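Local coordinates for probable adhesion protein (Pseudomonas aeruginosa PAO1, PDB 6RU4), which probably serves as the periplasmic solute-binding protein of a metal transporter, binding ferrous iron or manganese, at residues 110-115 with 180-185. Residues are numbered along the deposited sequence; the frame is centred on the assembly and turned at random.
Sequences PHTFLS and YDYLLR. With MN (manganese (II) ion), chain E.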
loop_
_atom_site.group_PDB
_atom_site.type_symbol
_atom_site.label_atom_id
_atom_site.label_comp_id
_atom_site.label_asym_id
_atom_site.label_seq_id
_atom_site.Cartn_x
_atom_site.Cartn_y
_atom_site.Cartn_z
ATOM N N PRO A 110 7.135 -2.824 2.360
ATOM C CA PRO A 110 6.717 -1.435 2.615
ATOM C C PRO A 110 5.228 -1.136 2.494
ATOM O O PRO A 110 4.830 0.005 2.697
ATOM C CB PRO A 110 7.521 -0.636 1.578
ATOM C CG PRO A 110 8.291 -1.667 0.742
ATOM C CD PRO A 110 7.652 -2.971 0.984
ATOM N N HIS A 111 4.407 -2.135 2.184
ATOM C CA HIS A 111 2.967 -1.996 1.934
ATOM C C HIS A 111 2.102 -2.028 3.154
ATOM O O HIS A 111 1.032 -2.648 3.140
ATOM C CB HIS A 111 2.504 -3.063 0.936
ATOM C CG HIS A 111 3.307 -3.056 -0.325
ATOM N ND1 HIS A 111 4.549 -3.658 -0.390
ATOM C CD2 HIS A 111 3.034 -2.477 -1.509
ATOM C CE1 HIS A 111 4.961 -3.489 -1.622
ATOM N NE2 HIS A 111 4.064 -2.800 -2.345
ATOM N N THR A 112 2.518 -1.282 4.198
ATOM C CA THR A 112 1.806 -1.174 5.471
ATOM C C THR A 112 0.459 -0.543 5.232
ATOM O O THR A 112 -0.535 -0.934 5.843
ATOM C CB THR A 112 2.635 -0.373 6.424
ATOM O OG1 THR A 112 2.960 0.845 5.772
ATOM C CG2 THR A 112 3.920 -1.090 6.828
ATOM N N PHE A 113 0.430 0.391 4.278
ATOM C CA PHE A 113 -0.758 1.087 3.833
ATOM C C PHE A 113 -1.872 0.138 3.280
ATOM O O PHE A 113 -2.994 0.601 3.132
ATOM C CB PHE A 113 -0.391 2.192 2.837
ATOM C CG PHE A 113 0.450 1.768 1.665
ATOM C CD1 PHE A 113 -0.142 1.236 0.514
ATOM C CD2 PHE A 113 1.825 2.032 1.640
ATOM C CE1 PHE A 113 0.640 0.888 -0.603
ATOM C CE2 PHE A 113 2.599 1.718 0.507
ATOM C CZ PHE A 113 1.998 1.154 -0.607
ATOM N N LEU A 114 -1.597 -1.169 3.035
ATOM C CA LEU A 114 -2.632 -2.090 2.539
ATOM C C LEU A 114 -3.226 -2.962 3.655
ATOM O O LEU A 114 -3.902 -3.955 3.385
ATOM C CB LEU A 114 -2.161 -2.926 1.331
ATOM C CG LEU A 114 -2.011 -2.142 0.010
ATOM C CD1 LEU A 114 -1.373 -2.967 -1.039
ATOM C CD2 LEU A 114 -3.350 -1.646 -0.493
ATOM N N SER A 115 -3.036 -2.519 4.900
ATOM C CA SER A 115 -3.518 -3.095 6.146
ATOM C C SER A 115 -4.519 -2.111 6.731
ATOM O O SER A 115 -4.321 -0.907 6.590
ATOM C CB SER A 115 -2.352 -3.201 7.117
ATOM O OG SER A 115 -2.757 -3.409 8.459
ATOM N N TYR A 180 0.258 -7.597 -0.618
ATOM C CA TYR A 180 -0.918 -7.978 0.156
ATOM C C TYR A 180 -0.705 -8.847 1.405
ATOM O O TYR A 180 -1.682 -9.287 2.015
ATOM C CB TYR A 180 -1.916 -8.623 -0.809
ATOM C CG TYR A 180 -2.132 -7.739 -2.015
ATOM C CD1 TYR A 180 -2.805 -6.530 -1.901
ATOM C CD2 TYR A 180 -1.566 -8.056 -3.248
ATOM C CE1 TYR A 180 -2.965 -5.683 -2.998
ATOM C CE2 TYR A 180 -1.723 -7.218 -4.356
ATOM C CZ TYR A 180 -2.427 -6.033 -4.225
ATOM O OH TYR A 180 -2.614 -5.207 -5.305
ATOM N N ASP A 181 0.550 -8.954 1.855
ATOM C CA ASP A 181 0.948 -9.698 3.043
ATOM C C ASP A 181 0.285 -9.136 4.309
ATOM O O ASP A 181 -0.159 -9.926 5.153
ATOM C CB ASP A 181 2.488 -9.759 3.152
ATOM C CG ASP A 181 3.153 -10.562 2.029
ATOM O OD1 ASP A 181 3.369 -9.994 0.926
ATOM O OD2 ASP A 181 3.457 -11.756 2.249
ATOM N N TYR A 182 0.153 -7.794 4.409
ATOM C CA TYR A 182 -0.504 -7.108 5.527
ATOM C C TYR A 182 -2.048 -7.252 5.479
ATOM O O TYR A 182 -2.681 -7.450 6.512
ATOM C CB TYR A 182 -0.122 -5.622 5.547
ATOM C CG TYR A 182 1.335 -5.339 5.844
ATOM C CD1 TYR A 182 1.789 -5.192 7.157
ATOM C CD2 TYR A 182 2.249 -5.134 4.812
ATOM C CE1 TYR A 182 3.125 -4.875 7.430
ATOM C CE2 TYR A 182 3.581 -4.816 5.076
ATOM C CZ TYR A 182 4.014 -4.690 6.384
ATOM O OH TYR A 182 5.327 -4.384 6.618
ATOM N N LEU A 183 -2.634 -7.124 4.275
ATOM C CA LEU A 183 -4.061 -7.265 3.981
ATOM C C LEU A 183 -4.522 -8.673 4.356
ATOM O O LEU A 183 -5.552 -8.820 5.020
ATOM C CB LEU A 183 -4.293 -7.050 2.472
ATOM C CG LEU A 183 -5.689 -6.595 1.969
ATOM C CD1 LEU A 183 -5.597 -6.184 0.527
ATOM C CD2 LEU A 183 -6.736 -7.729 2.010
ATOM N N LEU A 184 -3.773 -9.712 3.922
ATOM C CA LEU A 184 -4.125 -11.115 4.154
ATOM C C LEU A 184 -3.975 -11.552 5.599
ATOM O O LEU A 184 -4.703 -12.442 6.040
ATOM C CB LEU A 184 -3.371 -12.039 3.192
ATOM C CG LEU A 184 -4.088 -12.210 1.853
ATOM C CD1 LEU A 184 -3.165 -11.990 0.699
ATOM C CD2 LEU A 184 -4.768 -13.545 1.768
ATOM N N ARG A 185 -3.084 -10.889 6.342
ATOM C CA ARG A 185 -2.868 -11.089 7.775
ATOM C C ARG A 185 -4.113 -10.658 8.568
ATOM O O ARG A 185 -4.301 -11.138 9.683
ATOM C CB ARG A 185 -1.620 -10.322 8.263
ATOM C CG ARG A 185 -0.832 -11.100 9.289
ATOM C CD ARG A 185 0.509 -10.474 9.598
ATOM N NE ARG A 185 1.239 -11.249 10.601
ATOM C CZ ARG A 185 1.212 -11.009 11.912
ATOM N NH1 ARG A 185 0.510 -9.988 12.395
ATOM N NH2 ARG A 185 1.891 -11.783 12.748
HETATM MN MN MN E . 4.358 -2.024 -4.448
HETATM O O HOH W 1 -2.134 -6.011 8.939
#
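The phenol ring of Y182 lies flat against the backbone at T112, whose CA sits 4.0 Å from the ring centroid and 8° off the ring normal, a CH-pi contact. T112 CG2 lies at the hydroxyl end of the ring, 3.6 Å from Y182 OH, while S115 CB meets Y182 CB at the near end. CG of Y182 stands anti to its own carbonyl carbon (chi1 -66°), which lays the ring over T112 with CD2 3.2 Å from H111 O. Beyond this ring, L114 CD1 touches Y180 CE1 obliquely at 3.7 Å, and L183 CB packs on L114 O at 3.3 Å. The fold is that of a cluster 9 (ZnuA-like) solute-binding protein, two lobes each built on a four-stranded parallel sheet; here the loop after strand 84-86 of one lobe meets short helix 181-184 of the other, in the buried interior. S115 OG caps the backbone N of A118 and shares a water with Y182 O, to which the water donates. H111 NE2 binds manganese at 2.3 Å, with H41, H66, H177, H199 and H250 completing the six-histidine site. N109 is hydrogen-bonded through OD1 to H111 ND1 and through O to Y182 OH, as are Y180 OH to E226 OE2 and T112 OG1 to N88 OD1.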